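Local coordinates for DUF3836 domain-containing protein (Bacteroides vulgatus, PDB 4R8O) that is of unknown function but belongs to the DUF3836 family and folds as a single-layer antiparallel beta sheet, at residues 7-12 / 23-28; 17-22 / 40-45; 46-51 / 69-74; 77-82 / 97-102. All blocks are in the same frame, centred on the assembly; numbering follows the deposited sequence.

Contact 1 of 4, residues 7-12 / 23-28; sequences NLIYNA and TIFKME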
loop_
_atom_site.group_PDB
_atom_site.type_symbol
_atom_site.label_atom_id
_atom_site.label_comp_id
_atom_site.label_asym_id
_atom_site.label_seq_id
_atom_site.Cartn_x
_atom_site.Cartn_y
_atom_site.Cartn_z
ATOM N N ASN A 7 14.393 -11.937 -2.802
ATOM C CA ASN A 7 15.127 -11.207 -3.801
ATOM C C ASN A 7 14.810 -9.714 -3.668
ATOM O O ASN A 7 15.057 -8.954 -4.612
ATOM C CB ASN A 7 14.741 -11.755 -5.188
ATOM C CG ASN A 7 15.579 -11.180 -6.313
ATOM O OD1 ASN A 7 16.692 -10.704 -6.095
ATOM N ND2 ASN A 7 15.034 -11.203 -7.526
ATOM N N LEU A 8 14.254 -9.271 -2.520
ATOM C CA LEU A 8 13.748 -7.886 -2.406
ATOM C C LEU A 8 14.454 -6.974 -1.418
ATOM O O LEU A 8 14.822 -7.394 -0.323
ATOM C CB LEU A 8 12.287 -7.851 -1.999
ATOM C CG LEU A 8 11.325 -8.662 -2.843
ATOM C CD1 LEU A 8 9.996 -8.712 -2.114
ATOM C CD2 LEU A 8 11.190 -8.053 -4.237
ATOM N N ILE A 9 14.514 -5.686 -1.774
ATOM C CA ILE A 9 15.209 -4.672 -1.002
ATOM C C ILE A 9 14.286 -3.515 -0.620
ATOM O O ILE A 9 13.564 -2.963 -1.455
ATOM C CB ILE A 9 16.405 -4.151 -1.797
ATOM C CG1 ILE A 9 17.394 -5.314 -2.100
ATOM C CG2 ILE A 9 17.105 -3.082 -1.020
ATOM C CD1 ILE A 9 17.238 -5.914 -3.485
ATOM N N TYR A 10 14.377 -3.102 0.640
ATOM C CA TYR A 10 13.430 -2.193 1.233
ATOM C C TYR A 10 14.057 -0.866 1.624
ATOM O O TYR A 10 15.142 -0.830 2.207
ATOM C CB TYR A 10 12.821 -2.855 2.464
ATOM C CG TYR A 10 12.123 -4.169 2.116
ATOM C CD1 TYR A 10 12.843 -5.371 2.065
ATOM C CD2 TYR A 10 10.753 -4.217 1.801
ATOM C CE1 TYR A 10 12.227 -6.574 1.727
ATOM C CE2 TYR A 10 10.117 -5.424 1.473
ATOM C CZ TYR A 10 10.858 -6.612 1.438
ATOM O OH TYR A 10 10.264 -7.844 1.100
ATOM N N ASN A 11 13.357 0.230 1.330
ATOM C CA ASN A 11 13.674 1.526 1.915
ATOM C C ASN A 11 12.427 2.256 2.390
ATOM O O ASN A 11 11.511 2.511 1.589
ATOM C CB ASN A 11 14.371 2.420 0.936
ATOM C CG ASN A 11 14.709 3.759 1.552
ATOM O OD1 ASN A 11 15.652 3.880 2.362
ATOM N ND2 ASN A 11 13.932 4.772 1.205
ATOM N N ALA A 12 12.463 2.670 3.657
ATOM C CA ALA A 12 11.347 3.287 4.347
ATOM C C ALA A 12 11.578 4.771 4.555
ATOM O O ALA A 12 12.693 5.209 4.907
ATOM C CB ALA A 12 11.155 2.641 5.706
ATOM N N THR A 23 9.473 1.722 -0.159
ATOM C CA THR A 23 9.721 1.368 -1.541
ATOM C C THR A 23 10.431 0.009 -1.555
ATOM O O THR A 23 11.288 -0.269 -0.714
ATOM C CB THR A 23 10.538 2.457 -2.203
ATOM O OG1 THR A 23 9.913 3.724 -1.964
ATOM C CG2 THR A 23 10.618 2.243 -3.683
ATOM N N ILE A 24 10.052 -0.829 -2.512
ATOM C CA ILE A 24 10.619 -2.172 -2.639
ATOM C C ILE A 24 11.221 -2.223 -4.024
ATOM O O ILE A 24 10.622 -1.728 -4.998
ATOM C CB ILE A 24 9.594 -3.303 -2.399
ATOM C CG1 ILE A 24 8.836 -3.057 -1.084
ATOM C CG2 ILE A 24 10.296 -4.653 -2.300
ATOM C CD1 ILE A 24 7.577 -3.895 -0.906
ATOM N N PHE A 25 12.430 -2.766 -4.094
ATOM C CA PHE A 25 13.151 -2.853 -5.338
ATOM C C PHE A 25 13.594 -4.286 -5.569
ATOM O O PHE A 25 13.661 -5.083 -4.636
ATOM C CB PHE A 25 14.442 -2.047 -5.299
ATOM C CG PHE A 25 14.327 -0.643 -4.786
ATOM C CD1 PHE A 25 14.485 -0.368 -3.422
ATOM C CD2 PHE A 25 14.231 0.442 -5.674
ATOM C CE1 PHE A 25 14.447 0.948 -2.939
ATOM C CE2 PHE A 25 14.223 1.770 -5.182
ATOM C CZ PHE A 25 14.301 2.020 -3.814
ATOM N N LYS A 26 13.953 -4.566 -6.818
ATOM C CA LYS A 26 14.750 -5.735 -7.181
ATOM C C LYS A 26 16.159 -5.213 -7.500
ATOM O O LYS A 26 16.321 -4.043 -7.879
ATOM C CB LYS A 26 14.148 -6.420 -8.395
ATOM C CG LYS A 26 12.748 -6.988 -8.159
ATOM C CD LYS A 26 12.165 -7.592 -9.431
ATOM C CE LYS A 26 10.898 -8.399 -9.171
ATOM N NZ LYS A 26 10.370 -8.952 -10.449
HETATM N N MSE A 27 17.173 -6.066 -7.355
HETATM C CA MSE A 27 18.549 -5.664 -7.622
HETATM C C MSE A 27 19.327 -6.610 -8.475
HETATM O O MSE A 27 19.650 -7.713 -8.051
HETATM C CB MSE A 27 19.257 -5.484 -6.310
HETATM C CG MSE A 27 20.450 -4.559 -6.477
HETATM SE SE MSE A 27 21.554 -4.834 -4.888
HETATM C CE MSE A 27 20.300 -4.412 -3.502
ATOM N N GLU A 28 19.649 -6.159 -9.686
ATOM C CA GLU A 28 20.595 -6.847 -10.566
ATOM C C GLU A 28 22.003 -6.354 -10.248
ATOM O O GLU A 28 22.480 -5.380 -10.831
ATOM C CB GLU A 28 20.245 -6.591 -12.036
ATOM C CG GLU A 28 21.033 -7.433 -13.028
ATOM C CD GLU A 28 20.747 -8.926 -12.927
ATOM O OE1 GLU A 28 19.683 -9.319 -12.398
ATOM O OE2 GLU A 28 21.602 -9.717 -13.381
#

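Contact 2 of 4, residues 17-22 / 40-45; sequences GVVVSE and YKYDAN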
loop_
_atom_site.group_PDB
_atom_site.type_symbol
_atom_site.label_atom_id
_atom_site.label_comp_id
_atom_site.label_asym_id
_atom_site.label_seq_id
_atom_site.Cartn_x
_atom_site.Cartn_y
_atom_site.Cartn_z
ATOM N N GLY A 17 8.169 9.499 13.467
ATOM C CA GLY A 17 8.195 8.174 14.079
ATOM C C GLY A 17 7.434 7.111 13.325
ATOM O O GLY A 17 7.581 5.930 13.649
ATOM N N VAL A 18 6.634 7.507 12.330
ATOM C CA VAL A 18 5.877 6.557 11.547
ATOM C C VAL A 18 6.297 6.597 10.102
ATOM O O VAL A 18 6.386 7.663 9.500
ATOM C CB VAL A 18 4.340 6.745 11.624
ATOM C CG1 VAL A 18 3.850 6.336 13.009
ATOM C CG2 VAL A 18 3.886 8.157 11.280
ATOM N N VAL A 19 6.472 5.392 9.561
ATOM C CA VAL A 19 6.668 5.156 8.141
ATOM C C VAL A 19 5.487 5.568 7.256
ATOM O O VAL A 19 4.450 4.938 7.268
ATOM C CB VAL A 19 7.038 3.681 7.845
ATOM C CG1 VAL A 19 8.394 3.360 8.434
ATOM C CG2 VAL A 19 6.019 2.683 8.384
ATOM N N VAL A 20 5.673 6.628 6.476
ATOM C CA VAL A 20 4.646 7.207 5.596
ATOM C C VAL A 20 4.679 6.524 4.253
ATOM O O VAL A 20 3.735 6.603 3.476
ATOM C CB VAL A 20 4.914 8.724 5.400
ATOM C CG1 VAL A 20 3.896 9.404 4.468
ATOM C CG2 VAL A 20 4.900 9.393 6.755
ATOM N N SER A 21 5.794 5.896 3.958
ATOM C CA SER A 21 5.983 5.247 2.701
ATOM C C SER A 21 7.107 4.235 2.792
ATOM O O SER A 21 8.022 4.372 3.615
ATOM C CB SER A 21 6.332 6.289 1.645
ATOM O OG SER A 21 6.702 5.681 0.411
ATOM N N GLU A 22 7.055 3.258 1.902
ATOM C CA GLU A 22 8.127 2.293 1.766
ATOM C C GLU A 22 8.252 1.852 0.315
ATOM O O GLU A 22 7.263 1.603 -0.350
ATOM C CB GLU A 22 7.828 1.120 2.642
ATOM C CG GLU A 22 8.991 0.191 2.788
ATOM C CD GLU A 22 8.564 -1.157 3.260
ATOM O OE1 GLU A 22 7.771 -1.795 2.543
ATOM O OE2 GLU A 22 9.013 -1.570 4.338
ATOM N N TYR A 40 1.365 4.785 3.137
ATOM C CA TYR A 40 0.578 4.571 4.345
ATOM C C TYR A 40 -0.012 5.871 4.914
ATOM O O TYR A 40 0.643 6.892 4.844
ATOM C CB TYR A 40 1.499 4.017 5.425
ATOM C CG TYR A 40 2.209 2.782 5.027
ATOM C CD1 TYR A 40 1.529 1.586 4.935
ATOM C CD2 TYR A 40 3.573 2.792 4.770
ATOM C CE1 TYR A 40 2.188 0.417 4.577
ATOM C CE2 TYR A 40 4.253 1.642 4.409
ATOM C CZ TYR A 40 3.555 0.452 4.311
ATOM O OH TYR A 40 4.206 -0.696 3.932
ATOM N N LYS A 41 -1.212 5.805 5.504
ATOM C CA LYS A 41 -1.872 6.950 6.170
ATOM C C LYS A 41 -2.241 6.495 7.548
ATOM O O LYS A 41 -2.483 5.317 7.758
ATOM C CB LYS A 41 -3.149 7.379 5.440
ATOM C CG LYS A 41 -2.954 7.525 3.941
ATOM C CD LYS A 41 -3.925 8.454 3.223
ATOM C CE LYS A 41 -3.278 9.000 1.930
ATOM N NZ LYS A 41 -1.923 9.661 2.055
ATOM N N TYR A 42 -2.313 7.418 8.491
ATOM C CA TYR A 42 -2.609 7.075 9.901
ATOM C C TYR A 42 -3.719 7.973 10.396
ATOM O O TYR A 42 -3.974 8.996 9.787
ATOM C CB TYR A 42 -1.326 7.213 10.745
ATOM C CG TYR A 42 -0.225 6.220 10.341
ATOM C CD1 TYR A 42 0.544 6.421 9.191
ATOM C CD2 TYR A 42 0.029 5.072 11.087
ATOM C CE1 TYR A 42 1.527 5.505 8.786
ATOM C CE2 TYR A 42 1.010 4.143 10.687
ATOM C CZ TYR A 42 1.754 4.366 9.537
ATOM O OH TYR A 42 2.725 3.473 9.137
ATOM N N ASP A 43 -4.415 7.577 11.453
ATOM C CA ASP A 43 -5.413 8.458 12.084
ATOM C C ASP A 43 -4.722 9.392 13.084
ATOM O O ASP A 43 -3.516 9.426 13.134
ATOM C CB ASP A 43 -6.528 7.636 12.727
ATOM C CG ASP A 43 -6.040 6.697 13.807
ATOM O OD1 ASP A 43 -5.088 7.008 14.579
ATOM O OD2 ASP A 43 -6.619 5.611 13.849
ATOM N N ALA A 44 -5.490 10.120 13.893
ATOM C CA ALA A 44 -4.946 11.027 14.930
ATOM C C ALA A 44 -4.290 10.256 16.072
ATOM O O ALA A 44 -3.163 10.572 16.473
ATOM C CB ALA A 44 -6.027 11.948 15.476
ATOM N N ASN A 45 -4.958 9.196 16.526
ATOM C CA ASN A 45 -4.343 8.249 17.472
ATOM C C ASN A 45 -3.147 7.488 16.904
ATOM O O ASN A 45 -2.531 6.711 17.615
ATOM C CB ASN A 45 -5.372 7.243 17.982
ATOM C CG ASN A 45 -6.430 7.881 18.843
ATOM O OD1 ASN A 45 -6.200 8.914 19.482
ATOM N ND2 ASN A 45 -7.607 7.271 18.875
#

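Contact 3 of 4, residues 46-51 / 69-74; sequences NQRTED and IRYTYG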
loop_
_atom_site.group_PDB
_atom_site.type_symbol
_atom_site.label_atom_id
_atom_site.label_comp_id
_atom_site.label_asym_id
_atom_site.label_seq_id
_atom_site.Cartn_x
_atom_site.Cartn_y
_atom_site.Cartn_z
ATOM N N ASN A 46 -2.863 7.656 15.611
ATOM C CA ASN A 46 -1.614 7.200 14.958
ATOM C C ASN A 46 -1.508 5.716 14.609
ATOM O O ASN A 46 -0.420 5.155 14.532
ATOM C CB ASN A 46 -0.344 7.707 15.701
ATOM C CG ASN A 46 0.459 8.699 14.871
ATOM O OD1 ASN A 46 -0.095 9.546 14.154
ATOM N ND2 ASN A 46 1.764 8.615 14.967
ATOM N N GLN A 47 -2.679 5.124 14.397
ATOM C CA GLN A 47 -2.889 3.773 13.911
ATOM C C GLN A 47 -3.098 3.849 12.414
ATOM O O GLN A 47 -3.628 4.853 11.888
ATOM C CB GLN A 47 -4.118 3.184 14.553
ATOM C CG GLN A 47 -3.947 2.894 16.032
ATOM C CD GLN A 47 -5.240 2.433 16.660
ATOM O OE1 GLN A 47 -6.316 3.008 16.398
ATOM N NE2 GLN A 47 -5.162 1.414 17.501
ATOM N N ARG A 48 -2.648 2.791 11.744
ATOM C CA ARG A 48 -2.575 2.796 10.326
ATOM C C ARG A 48 -3.962 2.647 9.729
ATOM O O ARG A 48 -4.718 1.771 10.125
ATOM C CB ARG A 48 -1.691 1.666 9.830
ATOM C CG ARG A 48 -1.473 1.704 8.321
ATOM C CD ARG A 48 -0.431 0.685 7.925
ATOM N NE ARG A 48 0.929 1.155 8.253
ATOM C CZ ARG A 48 2.020 0.384 8.348
ATOM N NH1 ARG A 48 1.954 -0.946 8.184
ATOM N NH2 ARG A 48 3.201 0.944 8.646
ATOM N N THR A 49 -4.239 3.453 8.711
ATOM C CA THR A 49 -5.562 3.495 8.077
ATOM C C THR A 49 -5.603 3.049 6.644
ATOM O O THR A 49 -6.585 2.442 6.232
ATOM C CB THR A 49 -6.121 4.896 8.238
ATOM O OG1 THR A 49 -6.681 4.934 9.549
ATOM C CG2 THR A 49 -7.223 5.217 7.253
ATOM N N GLU A 50 -4.584 3.376 5.876
ATOM C CA GLU A 50 -4.478 2.909 4.491
ATOM C C GLU A 50 -3.150 2.235 4.296
ATOM O O GLU A 50 -2.254 2.323 5.114
ATOM C CB GLU A 50 -4.559 4.084 3.539
ATOM C CG GLU A 50 -5.109 3.807 2.147
ATOM C CD GLU A 50 -5.467 5.117 1.493
ATOM O OE1 GLU A 50 -6.440 5.779 1.958
ATOM O OE2 GLU A 50 -4.740 5.541 0.581
ATOM N N ASP A 51 -3.047 1.548 3.185
ATOM C CA ASP A 51 -1.814 0.948 2.732
ATOM C C ASP A 51 -1.995 0.799 1.251
ATOM O O ASP A 51 -2.391 -0.253 0.790
ATOM C CB ASP A 51 -1.593 -0.430 3.424
ATOM C CG ASP A 51 -0.429 -1.235 2.827
ATOM O OD1 ASP A 51 0.139 -0.808 1.802
ATOM O OD2 ASP A 51 -0.069 -2.301 3.402
ATOM N N ILE A 69 -5.635 -1.167 0.780
ATOM C CA ILE A 69 -6.264 -1.740 1.945
ATOM C C ILE A 69 -6.568 -0.627 2.934
ATOM O O ILE A 69 -5.755 0.280 3.103
ATOM C CB ILE A 69 -5.305 -2.647 2.684
ATOM C CG1 ILE A 69 -4.659 -3.658 1.719
ATOM C CG2 ILE A 69 -6.043 -3.359 3.799
ATOM C CD1 ILE A 69 -3.481 -4.410 2.321
ATOM N N ARG A 70 -7.706 -0.735 3.612
ATOM C CA ARG A 70 -8.191 0.279 4.554
ATOM C C ARG A 70 -8.611 -0.407 5.821
ATOM O O ARG A 70 -9.268 -1.435 5.752
ATOM C CB ARG A 70 -9.337 1.063 3.944
ATOM C CG ARG A 70 -8.804 1.931 2.807
ATOM C CD ARG A 70 -9.724 3.045 2.288
ATOM N NE ARG A 70 -9.252 3.349 0.941
ATOM C CZ ARG A 70 -9.912 4.000 -0.022
ATOM N NH1 ARG A 70 -11.127 4.519 0.169
ATOM N NH2 ARG A 70 -9.325 4.155 -1.216
ATOM N N TYR A 71 -8.171 0.122 6.956
ATOM C CA TYR A 71 -8.350 -0.529 8.252
ATOM C C TYR A 71 -9.256 0.332 9.090
ATOM O O TYR A 71 -9.149 1.560 9.045
ATOM C CB TYR A 71 -7.011 -0.687 8.930
ATOM C CG TYR A 71 -5.981 -1.560 8.193
ATOM C CD1 TYR A 71 -5.997 -2.959 8.309
ATOM C CD2 TYR A 71 -4.951 -0.983 7.428
ATOM C CE1 TYR A 71 -5.040 -3.760 7.676
ATOM C CE2 TYR A 71 -3.983 -1.782 6.789
ATOM C CZ TYR A 71 -4.039 -3.166 6.923
ATOM O OH TYR A 71 -3.097 -3.973 6.328
ATOM N N THR A 72 -10.193 -0.309 9.788
ATOM C CA THR A 72 -11.126 0.367 10.667
ATOM C C THR A 72 -11.095 -0.313 12.007
ATOM O O THR A 72 -11.106 -1.550 12.093
ATOM C CB THR A 72 -12.518 0.283 10.099
ATOM O OG1 THR A 72 -12.484 0.792 8.761
ATOM C CG2 THR A 72 -13.505 1.082 10.953
ATOM N N TYR A 73 -11.075 0.499 13.053
ATOM C CA TYR A 73 -10.909 0.007 14.395
ATOM C C TYR A 73 -12.213 0.247 15.128
ATOM O O TYR A 73 -12.624 1.387 15.294
ATOM C CB TYR A 73 -9.716 0.687 15.070
ATOM C CG TYR A 73 -8.418 0.483 14.304
ATOM C CD1 TYR A 73 -7.716 -0.719 14.387
ATOM C CD2 TYR A 73 -7.903 1.489 13.471
ATOM C CE1 TYR A 73 -6.527 -0.911 13.686
ATOM C CE2 TYR A 73 -6.724 1.305 12.755
ATOM C CZ TYR A 73 -6.044 0.098 12.854
ATOM O OH TYR A 73 -4.880 -0.076 12.148
ATOM N N GLY A 74 -12.845 -0.850 15.548
ATOM C CA GLY A 74 -14.043 -0.858 16.374
ATOM C C GLY A 74 -13.496 -1.036 17.770
ATOM O O GLY A 74 -12.287 -1.014 17.966
#

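Contact 4 of 4, residues 77-82 / 97-102; sequences SMTTEY and EMTVTM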
loop_
_atom_site.group_PDB
_atom_site.type_symbol
_atom_site.label_atom_id
_atom_site.label_comp_id
_atom_site.label_asym_id
_atom_site.label_seq_id
_atom_site.Cartn_x
_atom_site.Cartn_y
_atom_site.Cartn_z
ATOM N N SER A 77 -12.966 -4.919 17.557
ATOM C CA SER A 77 -12.883 -5.464 16.225
ATOM C C SER A 77 -12.167 -4.527 15.243
ATOM O O SER A 77 -12.424 -3.325 15.222
ATOM C CB SER A 77 -14.315 -5.751 15.767
ATOM O OG SER A 77 -14.409 -6.049 14.400
HETATM N N MSE A 78 -11.243 -5.085 14.472
HETATM C CA MSE A 78 -10.696 -4.391 13.321
HETATM C C MSE A 78 -11.305 -4.926 12.065
HETATM O O MSE A 78 -11.353 -6.132 11.870
HETATM C CB MSE A 78 -9.198 -4.560 13.185
HETATM C CG MSE A 78 -8.638 -3.586 12.147
HETATM SE SE MSE A 78 -6.688 -3.723 12.037
HETATM C CE MSE A 78 -6.439 -5.573 11.433
ATOM N N THR A 79 -11.691 -4.029 11.163
ATOM C CA THR A 79 -12.193 -4.403 9.843
ATOM C C THR A 79 -11.244 -3.929 8.743
ATOM O O THR A 79 -10.910 -2.734 8.675
ATOM C CB THR A 79 -13.567 -3.798 9.601
ATOM O OG1 THR A 79 -14.409 -4.062 10.738
ATOM C CG2 THR A 79 -14.192 -4.374 8.333
ATOM N N THR A 80 -10.857 -4.851 7.855
ATOM C CA THR A 80 -9.939 -4.555 6.757
ATOM C C THR A 80 -10.702 -4.733 5.469
ATOM O O THR A 80 -11.343 -5.764 5.247
ATOM C CB THR A 80 -8.702 -5.471 6.755
ATOM O OG1 THR A 80 -8.966 -6.644 5.989
ATOM C CG2 THR A 80 -8.335 -5.892 8.141
ATOM N N GLU A 81 -10.650 -3.730 4.612
ATOM C CA GLU A 81 -11.348 -3.773 3.341
ATOM C C GLU A 81 -10.372 -3.578 2.219
ATOM O O GLU A 81 -9.463 -2.759 2.348
ATOM C CB GLU A 81 -12.351 -2.667 3.286
ATOM C CG GLU A 81 -13.484 -2.786 4.254
ATOM C CD GLU A 81 -14.433 -1.591 4.096
ATOM O OE1 GLU A 81 -13.984 -0.456 4.370
ATOM O OE2 GLU A 81 -15.597 -1.785 3.668
ATOM N N TYR A 82 -10.606 -4.257 1.095
ATOM C CA TYR A 82 -9.655 -4.294 -0.003
ATOM C C TYR A 82 -10.270 -3.651 -1.200
ATOM O O TYR A 82 -11.411 -3.972 -1.561
ATOM C CB TYR A 82 -9.327 -5.766 -0.338
ATOM C CG TYR A 82 -8.702 -6.514 0.817
ATOM C CD1 TYR A 82 -9.479 -7.224 1.749
ATOM C CD2 TYR A 82 -7.336 -6.526 0.982
ATOM C CE1 TYR A 82 -8.872 -7.907 2.829
ATOM C CE2 TYR A 82 -6.729 -7.221 2.021
ATOM C CZ TYR A 82 -7.489 -7.891 2.944
ATOM O OH TYR A 82 -6.814 -8.509 3.966
ATOM N N GLU A 97 -16.349 -8.659 -1.153
ATOM C CA GLU A 97 -16.246 -10.088 -1.150
ATOM C C GLU A 97 -15.104 -10.453 -0.228
ATOM O O GLU A 97 -15.143 -11.487 0.377
ATOM C CB GLU A 97 -15.923 -10.590 -2.578
ATOM C CG GLU A 97 -16.550 -9.746 -3.719
ATOM C CD GLU A 97 -15.777 -9.757 -5.015
ATOM O OE1 GLU A 97 -15.375 -10.858 -5.466
ATOM O OE2 GLU A 97 -15.603 -8.660 -5.597
HETATM N N MSE A 98 -14.074 -9.616 -0.145
HETATM C CA MSE A 98 -12.837 -9.962 0.576
HETATM C C MSE A 98 -12.748 -9.350 1.948
HETATM O O MSE A 98 -11.857 -9.713 2.704
HETATM C CB MSE A 98 -11.657 -9.487 -0.245
HETATM C CG MSE A 98 -11.508 -10.227 -1.573
HETATM SE SE MSE A 98 -10.842 -12.071 -1.317
HETATM C CE MSE A 98 -9.175 -11.503 -0.423
ATOM N N THR A 99 -13.678 -8.463 2.321
ATOM C CA THR A 99 -13.646 -7.808 3.621
ATOM C C THR A 99 -13.513 -8.804 4.760
ATOM O O THR A 99 -14.142 -9.848 4.723
ATOM C CB THR A 99 -14.939 -6.995 3.853
ATOM O OG1 THR A 99 -15.089 -6.052 2.787
ATOM C CG2 THR A 99 -14.901 -6.247 5.169
ATOM N N VAL A 100 -12.756 -8.437 5.788
ATOM C CA VAL A 100 -12.536 -9.262 6.972
ATOM C C VAL A 100 -12.752 -8.455 8.251
ATOM O O VAL A 100 -12.370 -7.299 8.342
ATOM C CB VAL A 100 -11.090 -9.773 6.967
ATOM C CG1 VAL A 100 -10.706 -10.402 8.304
ATOM C CG2 VAL A 100 -10.883 -10.736 5.795
ATOM N N THR A 101 -13.286 -9.122 9.256
ATOM C CA THR A 101 -13.556 -8.529 10.527
ATOM C C THR A 101 -13.111 -9.526 11.566
ATOM O O THR A 101 -13.654 -10.627 11.611
ATOM C CB THR A 101 -15.067 -8.267 10.682
ATOM O OG1 THR A 101 -15.551 -7.589 9.517
ATOM C CG2 THR A 101 -15.341 -7.428 11.895
HETATM N N MSE A 102 -12.118 -9.143 12.373
HETATM C CA MSE A 102 -11.593 -9.980 13.454
HETATM C C MSE A 102 -11.440 -9.180 14.723
HETATM O O MSE A 102 -11.493 -7.943 14.707
HETATM C CB MSE A 102 -10.265 -10.532 12.960
HETATM C CG MSE A 102 -10.445 -11.636 11.906
HETATM SE SE MSE A 102 -8.783 -12.018 10.899
HETATM C CE MSE A 102 -7.710 -12.485 12.484
#

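Contact 1 of 4, residues 7-12 / 23-28
Strands 8-12 and 23-28 run antiparallel, and the contact is tightest where Ile9 meets Phe25 and Met27. Ile9 and Phe25 form a hydrogen-bonded pair. Ile9 N donates to Phe25 O at 3.0 Å, and Phe25 N returns a bond to Ile9 O, both in the carbonyl plane. Asn11 and Thr23 make a second such pair, its shorter bond running from Thr23 N to Asn11 O at 2.8 Å. On the face with Ile9 and Phe25, Met27, a selenomethionine, has CG anti to the backbone N (chi1 -157°). A bend at chi3 (-57°) then brings its CE within 3.4 Å of Ile9 CG1. The two side chains cross at about a right angle. The Phe25 ring turns its edge to the other strand: CD1 lies 3.4 Å from Ile9 O, and CE1 faces Asn11 CB. Thr23 CG2 sits over one face of this ring, near the rim. The other face of the sheet carries a lighter contact. Tyr10 and Ile24 lie side by side and point the same way, with Ile24 CG1 3.7 Å from Tyr10 CD2. Ile24 CG2 reaches Leu8 CB at 3.8 Å. The looser, solvent side lies at the margins. Asn7 is exposed, and the end of Lys26 leads away from the partner strand. Tyr10 and Asn11 are also exposed but still touch the other strand. Strand 8-15 is the outermost strand on this side. Strand 18-28 is flanked on its other side by strand 31-42, where Ile24 bonds to Tyr35 and Met36 through the backbone and Lys26 makes a cation-pi contact with Tyr35.

Contact 2 of 4, residues 17-22 / 40-45
Tyr40 and Tyr42 both point from segment 40-45 toward segment 17-22, but they use their rings differently. Tyr42 offers a face. Val18 CB stands over it, 4.2 Å from the ring centroid and 15° off the ring normal, a CH-pi contact. The hydroxyl at the end of the same ring reaches past Val18 to the backbone. Tyr42 OH donates to a lone pair of Val19 O at 2.9 Å. It is also hydrogen-bonded to Arg48 NH2, so two partners hold it. Val19 CG2 lies alongside, 3.5 Å from Tyr42 OH. An alanine in place of Tyr42 would lose the ring under Val18 and the hydroxyl, and would probably leave Val19 O and Arg48 without the group that joins them. Tyr40 instead sets its edge against Ser21 N and Glu22 CB. Separately, its CD2 lies 3.4 Å from Val19 O. Glu22 runs beside Tyr40 in the same direction, its carboxylate turned 76° from the ring plane. Tyr40 N bonds to Val20 O at 3.0 Å, approaching from 50° above the carbonyl plane. Val20 and Ser21 both face Glu13 of strand 8-15, a classic beta bulge. Strand 18-28 thus lies between strand 8-15 and strand 31-42. Beyond strand 31-42 comes strand 48-57, where Arg48 makes a cation-pi contact with Tyr40 and Thr49 is hydrogen-bonded to Lys41 through the backbone.

Contact 3 of 4, residues 46-51 / 69-74
This is an antiparallel strand pairing at the open end of the hairpin made by strands 48-57 and 62-73, supplemented by the Tyr73 side chain where the strands part. The CA atoms of Glu50 and Arg70 are 4.5 Å apart, but those of Gln47 and Tyr73 are 8.9 Å apart. Near the paired end, Tyr71 N donates to Thr49 O at 2.9 Å, from above the carbonyl plane. The two backbone bonds between Asp51 and Ile69 are weak. Glu50 and Arg70 lie side by side on one face. Glu50 OE1 is 3.9 Å from Arg70 NE, a long salt bridge of charges alone, because the oxygen sits well out of the guanidinium plane. Such hairpins, repeated in series, build the single-layer sheet of this family. In the wider part, Tyr73 spans the gap. Its OH donates to a lone pair of Arg48 O at 2.7 Å, nearly in the plane of the ring. Gln47 stacks its amide on the same ring, the planes 27° apart, with OE1 3.6 Å above the ring plane and toward its rim. Gln47 CB also packs 3.7 Å from Tyr73 CE2. Tyr71, two residues before Tyr73, has its CB 3.6 Å from Arg48 O, and Ile69 CG2 sits over one face of its ring. Asp51 OD1 is hydrogen-bonded to His38 ND1, and Arg70 makes a cation-pi contact with Tyr83.

Contact 4 of 4, residues 77-82 / 97-102
Thr79 and Thr101 share one torsion, chi1 -49°, which sets OG1 beside the backbone N and CG2 anti to it. Thr99 is close to the same at -57°. Thr79 and Thr101 lie side by side on one face, pointing the same way, so each methyl meets the other's hydroxyl. Thr79 CG2 is 3.7 Å from Thr101 OG1, and Thr79 OG1 is 3.7 Å from Thr101 CG2. Thr79 CG2 also touches Thr99 CG2 at 3.7 Å. A glycine at Thr79 would remove both branches and would probably leave Thr99 and Thr101 with less packing. Hydrogen-bonded pairs stand before and after Thr79. Thr80 N meets Val100 O at 2.9 Å, nearly along the C=O axis, and Met78 N meets Met102 O at 2.9 Å in the same manner. The return bonds, from Val100 N and Met102 N, complete both pairs. At the far end Tyr82 crosses Met98, like Met78 and Met102 a selenomethionine, at about a right angle. The ring edge takes part, with Tyr82 CE1 3.5 Å from Met98 O and CD1 beside Met98 CB. Alternating hydrogen-bonded and non-hydrogen-bonded pairs mark antiparallel strands. Consecutive strands 78-86 and 91-102 form the last beta hairpin of a single-layer sheet.

In the fold
All four contacts lie in one antiparallel sheet of seven strands, whose order across the sheet follows the chain. Contacts 1 and 2 share strand 18-28, and their segments alternate along the chain. Their centres are 20 Å apart, yet they touch, as where Ala12 packs on Val19. Contact 3 follows, its centre 10 Å from that of contact 2, and strands 31-42 and 48-57 join the two. Contact 4 is another 10 Å on, reached through neighbouring strands 62-73 and 78-86. Contacts 1 and 4 do not touch and involve the two outermost strands, with centres 28 Å apart. The sheet follows the chain strand by strand, consistent with evolution from beta-hairpin repeats. Each contact joins two consecutive strands.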